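Local coordinates for uncharacterized protein PA2218 (Pseudomonas aeruginosa, PDB 2HDW) that is of unknown function but has an alpha/beta hydrolase fold and is probably a hydrolase, at residues F105-E110 against A277-N282; D131-G136 against P148-E153; N144-D149 against L290-M295; M203-R208 against M295-Y300; A244-Y249 against W284-P289. All blocks are in the same frame, centred on the assembly; numbering follows the deposited sequence.

Contact 1: residues F105-E110 against A277-N282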
# COMPACT_ATOMS: atom_id res chain seq x y z
N PHE A 105 -4.30 -1.04 -0.67
CA PHE A 105 -4.47 -2.46 -0.39
C PHE A 105 -5.43 -3.02 -1.44
O PHE A 105 -6.60 -2.64 -1.48
CB PHE A 105 -5.07 -2.65 1.01
CG PHE A 105 -5.25 -4.08 1.41
CD1 PHE A 105 -4.17 -4.86 1.81
CD2 PHE A 105 -6.52 -4.66 1.39
CE1 PHE A 105 -4.34 -6.18 2.19
CE2 PHE A 105 -6.71 -5.98 1.77
CZ PHE A 105 -5.62 -6.75 2.18
N GLY A 106 -4.95 -3.91 -2.30
CA GLY A 106 -5.80 -4.46 -3.33
C GLY A 106 -5.57 -3.75 -4.66
O GLY A 106 -6.31 -3.94 -5.63
N ALA A 107 -4.54 -2.91 -4.69
CA ALA A 107 -4.19 -2.16 -5.89
C ALA A 107 -2.83 -2.65 -6.36
O ALA A 107 -2.10 -3.30 -5.60
CB ALA A 107 -4.14 -0.67 -5.58
N VAL A 108 -2.48 -2.34 -7.60
CA VAL A 108 -1.18 -2.74 -8.14
C VAL A 108 -0.32 -1.52 -8.41
O VAL A 108 -0.81 -0.39 -8.44
CB VAL A 108 -1.33 -3.56 -9.44
CG1 VAL A 108 -1.97 -4.90 -9.13
CG2 VAL A 108 -2.17 -2.79 -10.46
N LYS A 109 0.97 -1.77 -8.64
CA LYS A 109 1.94 -0.72 -8.89
C LYS A 109 1.62 0.21 -10.06
O LYS A 109 2.13 1.33 -10.11
CB LYS A 109 3.33 -1.33 -9.10
CG LYS A 109 3.43 -2.24 -10.33
CD LYS A 109 4.75 -3.01 -10.32
CE LYS A 109 4.95 -3.81 -11.61
NZ LYS A 109 3.83 -4.74 -11.91
N GLU A 110 0.81 -0.24 -11.01
CA GLU A 110 0.48 0.61 -12.15
C GLU A 110 -0.54 1.69 -11.78
O GLU A 110 -0.81 2.61 -12.56
CB GLU A 110 -0.07 -0.23 -13.31
CG GLU A 110 0.95 -1.20 -13.93
CD GLU A 110 1.20 -2.44 -13.08
OE1 GLU A 110 0.45 -2.67 -12.11
OE2 GLU A 110 2.13 -3.20 -13.41
N ALA A 277 -5.46 -5.63 -10.83
CA ALA A 277 -5.81 -5.22 -9.47
C ALA A 277 -7.02 -5.93 -8.88
O ALA A 277 -8.03 -6.12 -9.57
CB ALA A 277 -6.03 -3.71 -9.42
N VAL A 278 -6.90 -6.32 -7.61
CA VAL A 278 -7.99 -6.96 -6.89
C VAL A 278 -9.19 -6.01 -6.89
O VAL A 278 -10.33 -6.42 -7.14
CB VAL A 278 -7.60 -7.25 -5.42
CG1 VAL A 278 -8.86 -7.40 -4.56
CG2 VAL A 278 -6.76 -8.51 -5.34
N ASN A 279 -8.93 -4.74 -6.59
CA ASN A 279 -10.00 -3.76 -6.52
C ASN A 279 -10.65 -3.45 -7.86
O ASN A 279 -11.77 -2.94 -7.90
CB ASN A 279 -9.48 -2.49 -5.85
CG ASN A 279 -9.01 -2.74 -4.43
OD1 ASN A 279 -9.45 -3.69 -3.78
ND2 ASN A 279 -8.12 -1.88 -3.93
N SER A 280 -9.96 -3.75 -8.95
CA SER A 280 -10.53 -3.49 -10.28
C SER A 280 -11.32 -4.67 -10.82
O SER A 280 -10.92 -5.29 -11.81
CB SER A 280 -9.43 -3.10 -11.27
OG SER A 280 -8.96 -1.77 -11.05
N GLY A 281 -12.43 -5.00 -10.18
CA GLY A 281 -13.27 -6.09 -10.65
C GLY A 281 -12.91 -7.51 -10.25
O GLY A 281 -13.56 -8.46 -10.68
N ASN A 282 -11.86 -7.67 -9.45
CA ASN A 282 -11.48 -9.00 -9.00
C ASN A 282 -11.77 -9.14 -7.51
O ASN A 282 -12.75 -8.57 -7.03
CB ASN A 282 -10.01 -9.27 -9.32
CG ASN A 282 -9.74 -9.24 -10.81
OD1 ASN A 282 -9.18 -8.28 -11.33
ND2 ASN A 282 -10.16 -10.29 -11.51
O HOH W 1 -8.86 -4.65 -1.27
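The carbonyl oxygen Phe105 O is gripped from two directions: Asn279 ND2 donates to it at 3.0 Å, and water 1 donates as well. The amide N-H arrives tilted 35° from the carbonyl plane, and the same water gives its other proton to Asn279 OD1, 2.8 Å away, so both ends of the carboxamide are tied to one peptide oxygen, one directly and one through water. Such double use fixes the rotation of the amide and shows why asparagine, with a donor and an acceptor side by side, suits the place. The next carbonyl is held by the backbone of the same residue, Asn279 N to Gly106 O at 2.9 Å, a nearly straight bond (166°).

The positive phi of Gly106 (98°) and the closeness of Asn279 OD1 suit a residue without a side chain. The loop 105-110 connects strand 96-102 to helix 112-122. In alpha/beta hydrolases the loop after the third strand commonly lines the active-site cleft, and here Phe105 reaches the region just after strand 173-178, where the nucleophile elbow of the fold would be expected.

Ala277 CB is a methyl packed beside a carbonyl, 3.8 Å from Gly106 O. Farther along, the contact is apolar: Ala277 CB lies 4.1 Å from Val108 CG2, while Val108 CG1, anti to its carbonyl carbon, rests on Ala277 CA at 3.9 Å. Gly106 CA comes within 4.9 Å of Val278 CA and Ala107 CA within 5.0 Å of Ala277 CA; glycine and alanine leave room for this. Beyond them, Glu110 pairs with Lys109 and Arg276.

Contact 2: residues D131-G136 against P148-E153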
# COMPACT_ATOMS: atom_id res chain seq x y z
N ASP A 131 4.38 -4.76 -6.32
CA ASP A 131 3.15 -5.52 -6.22
C ASP A 131 3.29 -6.45 -5.02
O ASP A 131 4.25 -7.22 -4.93
CB ASP A 131 2.91 -6.35 -7.49
CG ASP A 131 2.43 -5.52 -8.66
OD1 ASP A 131 1.79 -4.47 -8.41
OD2 ASP A 131 2.68 -5.92 -9.82
N PRO A 132 2.35 -6.36 -4.07
CA PRO A 132 2.38 -7.21 -2.88
C PRO A 132 2.37 -8.69 -3.24
O PRO A 132 1.94 -9.07 -4.34
CB PRO A 132 1.11 -6.80 -2.13
CG PRO A 132 0.95 -5.35 -2.52
CD PRO A 132 1.26 -5.37 -3.99
N SER A 133 2.85 -9.52 -2.32
CA SER A 133 2.87 -10.98 -2.51
C SER A 133 1.51 -11.48 -3.00
O SER A 133 0.47 -10.99 -2.57
CB SER A 133 3.22 -11.68 -1.19
OG SER A 133 4.60 -11.61 -0.90
N TYR A 134 1.53 -12.47 -3.89
CA TYR A 134 0.32 -13.08 -4.44
C TYR A 134 -0.52 -12.19 -5.37
O TYR A 134 -1.57 -12.64 -5.85
CB TYR A 134 -0.60 -13.55 -3.31
CG TYR A 134 0.02 -14.48 -2.30
CD1 TYR A 134 0.21 -15.83 -2.57
CD2 TYR A 134 0.40 -14.00 -1.04
CE1 TYR A 134 0.76 -16.69 -1.61
CE2 TYR A 134 0.94 -14.84 -0.08
CZ TYR A 134 1.13 -16.18 -0.37
OH TYR A 134 1.70 -16.99 0.59
N THR A 135 -0.08 -10.96 -5.62
CA THR A 135 -0.85 -10.06 -6.48
C THR A 135 -0.06 -9.42 -7.61
O THR A 135 1.17 -9.50 -7.65
CB THR A 135 -1.50 -8.92 -5.65
OG1 THR A 135 -0.48 -8.01 -5.20
CG2 THR A 135 -2.22 -9.49 -4.44
N GLY A 136 -0.77 -8.77 -8.53
CA GLY A 136 -0.12 -8.11 -9.66
C GLY A 136 0.76 -9.05 -10.46
O GLY A 136 0.33 -10.13 -10.86
N PRO A 148 -1.45 -9.70 7.12
CA PRO A 148 -0.78 -8.52 7.68
C PRO A 148 0.70 -8.78 7.92
O PRO A 148 1.53 -7.87 7.81
CB PRO A 148 -1.55 -8.27 8.98
CG PRO A 148 -1.97 -9.65 9.39
CD PRO A 148 -2.42 -10.26 8.08
N ASP A 149 1.03 -10.03 8.22
CA ASP A 149 2.41 -10.43 8.48
C ASP A 149 3.22 -10.41 7.18
O ASP A 149 4.21 -9.69 7.06
CB ASP A 149 2.45 -11.84 9.09
CG ASP A 149 3.83 -12.25 9.56
OD1 ASP A 149 4.83 -11.84 8.94
OD2 ASP A 149 3.93 -13.02 10.55
N ILE A 150 2.77 -11.20 6.21
CA ILE A 150 3.45 -11.28 4.93
C ILE A 150 3.53 -9.94 4.22
O ILE A 150 4.56 -9.59 3.63
CB ILE A 150 2.76 -12.30 3.99
CG1 ILE A 150 2.83 -13.70 4.61
CG2 ILE A 150 3.44 -12.31 2.62
CD1 ILE A 150 2.14 -14.80 3.78
N ASN A 151 2.45 -9.16 4.28
CA ASN A 151 2.45 -7.86 3.62
C ASN A 151 3.39 -6.89 4.31
O ASN A 151 4.04 -6.06 3.66
CB ASN A 151 1.02 -7.32 3.53
CG ASN A 151 0.18 -8.06 2.49
OD1 ASN A 151 0.72 -8.64 1.55
ND2 ASN A 151 -1.14 -8.03 2.64
N THR A 152 3.47 -6.97 5.64
CA THR A 152 4.39 -6.09 6.35
C THR A 152 5.80 -6.46 5.87
O THR A 152 6.63 -5.60 5.60
CB THR A 152 4.27 -6.27 7.88
OG1 THR A 152 3.00 -5.74 8.31
CG2 THR A 152 5.39 -5.55 8.60
N GLU A 153 6.05 -7.76 5.72
CA GLU A 153 7.34 -8.25 5.24
C GLU A 153 7.65 -7.74 3.82
O GLU A 153 8.79 -7.39 3.51
CB GLU A 153 7.36 -9.79 5.27
CG GLU A 153 8.46 -10.46 4.45
CD GLU A 153 9.86 -9.98 4.79
OE1 GLU A 153 10.12 -9.65 5.97
OE2 GLU A 153 10.72 -9.96 3.88
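Tyr134 and Ile150 cross at about a right angle, and the end of the isoleucine meets the rim of the ring rather than its face: Ile150 CD1 lies near the ring plane, 4.0 Å from Tyr134 CE2 and 3.9 Å from Tyr134 OH. The other branch of Ile150 goes elsewhere. Its CG2, anti to the backbone N, rests against Ser133, 3.8 Å from Ser133 OG and 3.9 Å from Ser133 CB. A beta-branched residue suits this place because its two arms touch two successive residues of the opposing turn. The serine hydroxyl keeps its polar partner in Asp154, so the methyl group packs on an oxygen already engaged. Pro132 CB touches the end of the Asn151 side chain.

These side chains are presented by a type II turn from Pro132 to Thr135, in which Tyr134 has the positive phi (69°) of the third position, one often taken by glycine. Thr135 steadies the turn: its N and its OG1 both donate to Pro132 O, OG1 at 2.8 Å from above the carbonyl plane.

The turn leaves strand 126-130 and packs against the first turns of helix 148-164, which leads toward strand 173-178; Trp181, on helix 180-191, touches both Pro132 and Asn151.

Contact 3: residues N144-D149 against L290-M295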
# COMPACT_ATOMS: atom_id res chain seq x y z
N ASN A 144 -4.02 -13.70 -5.26
CA ASN A 144 -4.85 -12.80 -4.48
C ASN A 144 -5.25 -13.21 -3.07
O ASN A 144 -6.44 -13.23 -2.72
CB ASN A 144 -6.11 -12.44 -5.28
CG ASN A 144 -5.79 -11.67 -6.55
OD1 ASN A 144 -4.66 -11.23 -6.74
ND2 ASN A 144 -6.79 -11.50 -7.41
N VAL A 145 -4.26 -13.55 -2.26
CA VAL A 145 -4.49 -13.88 -0.86
C VAL A 145 -3.62 -12.84 -0.15
O VAL A 145 -2.65 -12.35 -0.73
CB VAL A 145 -4.05 -15.32 -0.51
CG1 VAL A 145 -2.57 -15.50 -0.76
CG2 VAL A 145 -4.38 -15.63 0.95
N ALA A 146 -3.98 -12.45 1.07
CA ALA A 146 -3.19 -11.45 1.79
C ALA A 146 -3.00 -11.81 3.25
O ALA A 146 -3.65 -12.71 3.77
CB ALA A 146 -3.87 -10.08 1.68
N SER A 147 -2.09 -11.10 3.92
CA SER A 147 -1.78 -11.34 5.32
C SER A 147 -1.09 -10.11 5.90
O SER A 147 -0.23 -9.53 5.24
CB SER A 147 -0.88 -12.57 5.43
OG SER A 147 -0.00 -12.49 6.54
N PRO A 148 -1.45 -9.70 7.12
CA PRO A 148 -0.78 -8.52 7.68
C PRO A 148 0.70 -8.78 7.92
O PRO A 148 1.53 -7.87 7.81
CB PRO A 148 -1.55 -8.27 8.98
CG PRO A 148 -1.97 -9.65 9.39
CD PRO A 148 -2.42 -10.26 8.08
N ASP A 149 1.03 -10.03 8.22
CA ASP A 149 2.41 -10.43 8.48
C ASP A 149 3.22 -10.41 7.18
O ASP A 149 4.21 -9.69 7.06
CB ASP A 149 2.45 -11.84 9.09
CG ASP A 149 3.83 -12.25 9.56
OD1 ASP A 149 4.83 -11.84 8.94
OD2 ASP A 149 3.93 -13.02 10.55
N LEU A 290 -9.25 -14.12 7.62
CA LEU A 290 -8.84 -14.85 8.82
C LEU A 290 -7.58 -14.34 9.52
O LEU A 290 -7.55 -14.25 10.75
CB LEU A 290 -8.68 -16.34 8.51
CG LEU A 290 -10.00 -17.08 8.25
CD1 LEU A 290 -9.70 -18.45 7.70
CD2 LEU A 290 -10.81 -17.17 9.54
N SER A 291 -6.55 -13.99 8.76
CA SER A 291 -5.32 -13.50 9.38
C SER A 291 -5.50 -12.08 9.93
O SER A 291 -5.14 -11.80 11.07
CB SER A 291 -4.15 -13.53 8.39
OG SER A 291 -4.42 -12.74 7.25
N PHE A 292 -6.07 -11.20 9.10
CA PHE A 292 -6.30 -9.81 9.49
C PHE A 292 -7.21 -9.66 10.70
O PHE A 292 -7.00 -8.78 11.54
CB PHE A 292 -6.91 -9.04 8.30
CG PHE A 292 -5.94 -8.80 7.18
CD1 PHE A 292 -5.10 -7.68 7.20
CD2 PHE A 292 -5.84 -9.70 6.13
CE1 PHE A 292 -4.18 -7.46 6.17
CE2 PHE A 292 -4.93 -9.50 5.09
CZ PHE A 292 -4.09 -8.37 5.12
N MET A 293 -8.21 -10.53 10.80
CA MET A 293 -9.16 -10.47 11.91
C MET A 293 -8.55 -11.01 13.21
O MET A 293 -9.12 -10.82 14.29
CB MET A 293 -10.42 -11.29 11.57
CG MET A 293 -11.24 -10.77 10.37
SD MET A 293 -12.77 -11.75 10.01
CE MET A 293 -13.83 -11.09 11.22
N ASN A 294 -7.38 -11.64 13.11
CA ASN A 294 -6.75 -12.26 14.27
C ASN A 294 -5.34 -11.78 14.64
O ASN A 294 -4.82 -12.13 15.71
CB ASN A 294 -6.73 -13.78 14.03
CG ASN A 294 -6.47 -14.57 15.30
OD1 ASN A 294 -7.03 -14.29 16.35
ND2 ASN A 294 -5.63 -15.59 15.19
N MET A 295 -4.73 -10.96 13.79
CA MET A 295 -3.37 -10.47 14.04
C MET A 295 -3.25 -8.97 13.79
O MET A 295 -2.95 -8.53 12.68
CB MET A 295 -2.39 -11.22 13.13
CG MET A 295 -1.20 -11.81 13.87
SD MET A 295 -1.68 -13.14 14.99
CE MET A 295 -1.07 -14.53 14.09
O HOH W 2 -5.19 -14.49 5.06
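Over one face of the Phe292 ring sits Pro148 CD, 3.6 Å from the centroid and only 4° off the ring normal, a CH-pi contact of almost central geometry. The edge is met by Ala146 CB, in the ring plane and 3.6 Å from Phe292 CE2. The phenyl group is thus bordered by one segment, 144-149, at two positions, proline above and alanine at the rim, and Phe105 approaches the same ring with its own plane turned about 75°. Phe292 CG stands anti to the carbonyl carbon (chi1 -71°), and CE2 and CZ reach the 146-148 backbone. The proline ring is compact, and its CD, bonded to the amide N, carries somewhat polarised hydrogens, which makes it a good partner for an aromatic face.

Beside this, Pro148 CD also meets Ser291 OG at 3.3 Å, and Pro148 CG lies 3.6 Å from Met295 O. Water 2 gives the contact its polar link: it donates to Ala146 O at 2.7 Å and accepts from Ser291 OG at 2.9 Å.

The hydroxyl of Ser147 serves its own helix, capping Ile150 N and, weakly, Asp149 N, though its CA and N still touch Ser291 and Phe292. Serine at the N-cap followed by proline in the first turn is a common helix start, and here that start of helix 148-164 receives helix 289-292, part of the long insertion between strands 197-201 and 309-314, where alpha/beta hydrolases often carry a cap.

Contact 4: residues M203-R208 against M295-Y300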
# COMPACT_ATOMS: atom_id res chain seq x y z
N MET A 203 -4.61 6.66 4.88
CA MET A 203 -4.48 5.29 5.37
C MET A 203 -5.70 4.60 5.96
O MET A 203 -6.68 5.23 6.37
CB MET A 203 -3.35 5.22 6.43
CG MET A 203 -3.73 5.71 7.84
SD MET A 203 -2.50 5.39 9.18
CE MET A 203 -2.91 3.71 9.66
N TYR A 204 -5.58 3.27 6.01
CA TYR A 204 -6.56 2.36 6.60
C TYR A 204 -5.66 1.46 7.44
O TYR A 204 -4.48 1.30 7.14
CB TYR A 204 -7.17 1.43 5.55
CG TYR A 204 -8.52 1.78 4.96
CD1 TYR A 204 -8.70 2.94 4.20
CD2 TYR A 204 -9.59 0.88 5.05
CE1 TYR A 204 -9.90 3.17 3.53
CE2 TYR A 204 -10.79 1.11 4.38
CZ TYR A 204 -10.94 2.26 3.61
OH TYR A 204 -12.09 2.46 2.89
N ASP A 205 -6.21 0.89 8.50
CA ASP A 205 -5.48 -0.10 9.29
C ASP A 205 -6.33 -1.29 8.86
O ASP A 205 -7.45 -1.46 9.35
CB ASP A 205 -5.64 0.14 10.80
CG ASP A 205 -5.18 -1.05 11.63
OD1 ASP A 205 -5.20 -2.18 11.10
OD2 ASP A 205 -4.83 -0.88 12.82
N MET A 206 -5.84 -2.10 7.91
CA MET A 206 -6.63 -3.22 7.43
C MET A 206 -7.08 -4.26 8.47
O MET A 206 -8.12 -4.89 8.28
CB MET A 206 -5.93 -3.92 6.25
CG MET A 206 -5.78 -3.06 4.97
SD MET A 206 -7.31 -2.23 4.36
CE MET A 206 -8.35 -3.68 4.11
N THR A 207 -6.33 -4.44 9.56
CA THR A 207 -6.75 -5.42 10.56
C THR A 207 -7.94 -4.85 11.32
O THR A 207 -8.87 -5.58 11.68
CB THR A 207 -5.61 -5.79 11.57
OG1 THR A 207 -5.24 -4.64 12.35
CG2 THR A 207 -4.39 -6.31 10.82
N ARG A 208 -7.93 -3.54 11.55
CA ARG A 208 -9.03 -2.90 12.25
C ARG A 208 -10.30 -2.92 11.40
O ARG A 208 -11.37 -3.27 11.89
CB ARG A 208 -8.68 -1.45 12.60
CG ARG A 208 -9.83 -0.68 13.25
CD ARG A 208 -9.46 0.79 13.45
NE ARG A 208 -8.55 0.98 14.58
CZ ARG A 208 -8.95 1.03 15.85
NH1 ARG A 208 -10.23 0.92 16.16
NH2 ARG A 208 -8.05 1.18 16.82
N MET A 295 -4.73 -10.96 13.79
CA MET A 295 -3.37 -10.47 14.04
C MET A 295 -3.25 -8.97 13.79
O MET A 295 -2.95 -8.53 12.68
CB MET A 295 -2.39 -11.22 13.13
CG MET A 295 -1.20 -11.81 13.87
SD MET A 295 -1.68 -13.14 14.99
CE MET A 295 -1.07 -14.53 14.09
N PRO A 296 -3.48 -8.15 14.83
CA PRO A 296 -3.38 -6.71 14.64
C PRO A 296 -1.98 -6.19 14.33
O PRO A 296 -0.97 -6.79 14.72
CB PRO A 296 -3.94 -6.14 15.94
CG PRO A 296 -3.61 -7.20 16.94
CD PRO A 296 -3.92 -8.47 16.20
N ILE A 297 -1.94 -5.07 13.62
CA ILE A 297 -0.70 -4.41 13.28
C ILE A 297 -0.62 -3.17 14.17
O ILE A 297 -1.55 -2.89 14.92
CB ILE A 297 -0.67 -3.96 11.80
CG1 ILE A 297 -1.89 -3.10 11.50
CG2 ILE A 297 -0.61 -5.19 10.89
CD1 ILE A 297 -1.78 -2.28 10.21
N LEU A 298 0.50 -2.45 14.08
CA LEU A 298 0.72 -1.21 14.84
C LEU A 298 0.93 -1.35 16.34
O LEU A 298 0.93 -0.35 17.06
CB LEU A 298 -0.42 -0.23 14.58
CG LEU A 298 -0.78 0.05 13.12
CD1 LEU A 298 -1.85 1.14 13.07
CD2 LEU A 298 0.45 0.48 12.35
N THR A 299 1.12 -2.58 16.83
CA THR A 299 1.33 -2.77 18.26
C THR A 299 2.50 -1.94 18.77
O THR A 299 2.43 -1.32 19.84
CB THR A 299 1.62 -4.24 18.60
OG1 THR A 299 0.53 -5.06 18.15
CG2 THR A 299 1.78 -4.43 20.11
N TYR A 300 3.58 -1.92 17.99
CA TYR A 300 4.79 -1.21 18.36
C TYR A 300 5.00 0.13 17.66
O TYR A 300 6.13 0.58 17.47
CB TYR A 300 5.97 -2.14 18.11
CG TYR A 300 5.83 -3.44 18.87
CD1 TYR A 300 6.15 -3.52 20.22
CD2 TYR A 300 5.33 -4.59 18.25
CE1 TYR A 300 5.97 -4.69 20.95
CE2 TYR A 300 5.14 -5.78 18.96
CZ TYR A 300 5.46 -5.81 20.32
OH TYR A 300 5.28 -6.96 21.06
O HOH W 3 -4.50 -2.69 14.82
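Asp205 and Ile297 reach toward each other tip to tip, and the acid can be followed outward from CB. Its CG lies anti to the backbone N (chi1 166°), which places CG 3.9 Å from Ile297 CG1. OD1 touches Ile297 CG1 and Ile297 CD1, each at 3.5 Å, yet its bonds go to its own segment. Those from Arg208 N, well above the carboxylate plane, and, weakly, from Thr207 N make Asp205 the N-cap of helix 206-212; Thr207 OG1 adds a side-chain bond of 2.8 Å to the syn lone pair of OD1. OD2 passes beside Leu298 CD1 at 3.6 Å, the two side chains sliding past each other in opposite directions, and takes a bond of 2.7 Å from water 3, which also lies 3.0 Å from Ile297 O and somewhat farther from Thr207 OG1.

Thr207 does double work. Its hydroxyl serves the acid, while its methyl CG2 packs on Ile297 CG2 at 3.9 Å and makes a close carbonyl contact, 3.2 Å from Met295 O. Threonine suits the site because one branch is polar and the other packs on isoleucine. Met203 CE adds a loose apolar touch to Leu298 CD1.

Helix 206-212 therefore begins against the loop before strand 309-314. OD1 is taken up by its own helix start, which would be expected to stabilise the negative charge; the segments meet by van der Waals packing of Asp205, Thr207 and Met203 on residues 295-298 and through water 3.

Contact 5: residues A244-Y249 against W284-P289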
# COMPACT_ATOMS: atom_id res chain seq x y z
N ALA A 244 -12.06 -20.38 -2.98
CA ALA A 244 -13.02 -19.62 -3.77
C ALA A 244 -12.72 -18.13 -3.56
O ALA A 244 -12.12 -17.75 -2.55
CB ALA A 244 -14.44 -19.93 -3.31
N TYR A 245 -13.13 -17.30 -4.51
CA TYR A 245 -12.91 -15.86 -4.42
C TYR A 245 -14.18 -15.12 -4.05
O TYR A 245 -15.28 -15.60 -4.33
CB TYR A 245 -12.35 -15.33 -5.75
CG TYR A 245 -10.91 -15.74 -5.96
CD1 TYR A 245 -9.88 -15.09 -5.28
CD2 TYR A 245 -10.58 -16.83 -6.76
CE1 TYR A 245 -8.56 -15.53 -5.38
CE2 TYR A 245 -9.27 -17.28 -6.87
CZ TYR A 245 -8.26 -16.62 -6.17
OH TYR A 245 -6.97 -17.08 -6.24
N GLN A 246 -14.03 -13.97 -3.41
CA GLN A 246 -15.18 -13.17 -3.02
C GLN A 246 -15.80 -12.59 -4.29
O GLN A 246 -15.17 -12.62 -5.35
CB GLN A 246 -14.74 -12.04 -2.08
CG GLN A 246 -13.92 -12.53 -0.90
CD GLN A 246 -13.46 -11.41 0.02
OE1 GLN A 246 -12.59 -11.60 0.87
NE2 GLN A 246 -14.05 -10.23 -0.14
N PRO A 247 -17.04 -12.08 -4.21
CA PRO A 247 -17.69 -11.50 -5.39
C PRO A 247 -16.84 -10.35 -5.93
O PRO A 247 -16.10 -9.71 -5.18
CB PRO A 247 -19.03 -11.03 -4.84
CG PRO A 247 -19.31 -12.02 -3.74
CD PRO A 247 -17.96 -12.13 -3.06
N PRO A 248 -16.94 -10.06 -7.24
CA PRO A 248 -16.16 -8.97 -7.86
C PRO A 248 -16.21 -7.67 -7.06
O PRO A 248 -17.26 -7.26 -6.58
CB PRO A 248 -16.82 -8.82 -9.23
CG PRO A 248 -17.20 -10.23 -9.55
CD PRO A 248 -17.81 -10.71 -8.24
N TYR A 249 -15.05 -7.03 -6.93
CA TYR A 249 -14.90 -5.79 -6.18
C TYR A 249 -15.28 -4.51 -6.93
O TYR A 249 -15.03 -4.38 -8.13
CB TYR A 249 -13.46 -5.66 -5.68
CG TYR A 249 -13.15 -6.39 -4.38
CD1 TYR A 249 -13.80 -7.58 -4.05
CD2 TYR A 249 -12.21 -5.88 -3.49
CE1 TYR A 249 -13.51 -8.24 -2.85
CE2 TYR A 249 -11.91 -6.53 -2.30
CZ TYR A 249 -12.57 -7.71 -1.98
OH TYR A 249 -12.26 -8.34 -0.80
N TRP A 284 -10.17 -10.84 -3.33
CA TRP A 284 -9.29 -11.67 -2.52
C TRP A 284 -10.02 -12.99 -2.34
O TRP A 284 -11.22 -13.09 -2.64
CB TRP A 284 -9.08 -11.07 -1.13
CG TRP A 284 -8.47 -9.71 -1.11
CD1 TRP A 284 -9.10 -8.53 -0.82
CD2 TRP A 284 -7.10 -9.38 -1.38
NE1 TRP A 284 -8.21 -7.49 -0.89
CE2 TRP A 284 -6.97 -7.98 -1.23
CE3 TRP A 284 -5.97 -10.13 -1.73
CZ2 TRP A 284 -5.76 -7.31 -1.42
CZ3 TRP A 284 -4.76 -9.46 -1.92
CH2 TRP A 284 -4.67 -8.07 -1.77
N THR A 285 -9.30 -14.00 -1.86
CA THR A 285 -9.92 -15.29 -1.60
C THR A 285 -10.92 -15.03 -0.49
O THR A 285 -10.74 -14.09 0.29
CB THR A 285 -8.89 -16.30 -1.08
OG1 THR A 285 -8.27 -15.76 0.10
CG2 THR A 285 -7.83 -16.57 -2.14
N MET A 286 -11.96 -15.85 -0.41
CA MET A 286 -12.97 -15.68 0.62
C MET A 286 -12.39 -15.81 2.03
O MET A 286 -12.85 -15.16 2.95
CB MET A 286 -14.11 -16.69 0.43
CG MET A 286 -15.07 -16.35 -0.73
SD MET A 286 -16.50 -17.47 -0.85
CE MET A 286 -17.52 -16.80 0.42
N THR A 287 -11.35 -16.63 2.21
CA THR A 287 -10.79 -16.79 3.54
C THR A 287 -9.64 -15.85 3.93
O THR A 287 -9.05 -15.98 5.01
CB THR A 287 -10.37 -18.27 3.79
OG1 THR A 287 -9.49 -18.71 2.74
CG2 THR A 287 -11.61 -19.16 3.81
N THR A 288 -9.33 -14.88 3.07
CA THR A 288 -8.25 -13.93 3.36
C THR A 288 -8.38 -13.21 4.71
O THR A 288 -7.39 -13.04 5.43
CB THR A 288 -8.13 -12.86 2.23
OG1 THR A 288 -7.37 -13.41 1.15
CG2 THR A 288 -7.44 -11.59 2.74
N PRO A 289 -9.60 -12.78 5.09
CA PRO A 289 -9.81 -12.08 6.36
C PRO A 289 -9.34 -12.79 7.65
O PRO A 289 -9.08 -12.15 8.65
CB PRO A 289 -11.31 -11.83 6.38
CG PRO A 289 -11.65 -11.71 4.91
CD PRO A 289 -10.86 -12.84 4.32
O HOH W 4 -11.53 -18.73 0.04
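Backbone bonds come first: Ala244 and Met286 meet through Met286 N to Ala244 O at 2.9 Å, and Gln246 N donates to Trp284 O at 3.0 Å in an almost linear bond (176°). Together they flank Tyr245 and Thr285, a non-hydrogen-bonded pair in a single antiparallel bridge. Ala244 O also accepts from water 4, which in turn takes the proton of Thr287 N. A type I turn from Thr285 to Thr288 follows directly, and the hydroxyls of these two threonines are bonded to each other at 2.7 Å.

Aromatic contacts form a second group. Tyr249 OH lies in the plane of the Trp284 ring at its edge, 3.2 Å from Trp284 CD1, with the two planes at 77°. Tyr245 CE1 packs 3.5 Å from Thr285 CG2, and its hydroxyl finds a partner in Arg143 O. The third group is aliphatic: Met286, flexible and slender, lays SD 4.0 Å from Ala244 CB, and Gln246 CG packs on Met286 CA at 3.6 Å. One polar cost remains, for Trp284 N is buried without a partner.

This single antiparallel bridge ties the loop after helix 220-240 to the one before helix 289-292, within the insertion that probably forms the cap of this alpha/beta hydrolase.

Contacts 1 and 2 are buried and near the chain centre, while contacts 3, 4 and 5 are only partly buried. Helix 148-164 is common to contacts 2 and 3, and Met295 to contacts 3 and 4; Phe105 of contact 1 meets Trp284 of contact 5 and Phe292 of contact 3. Contact 2 rests on packing; contacts 3 and 4 have no direct bond across them and use water for their polar link, while waters in 1 and 5 supplement direct bonds. Contacts 1 and 3 join the insertion between strands 197-201 and 309-314 to loops of the sheet domain, contact 4 packs the start of that insertion on a later part of it, and contact 5 ties two loops inside it.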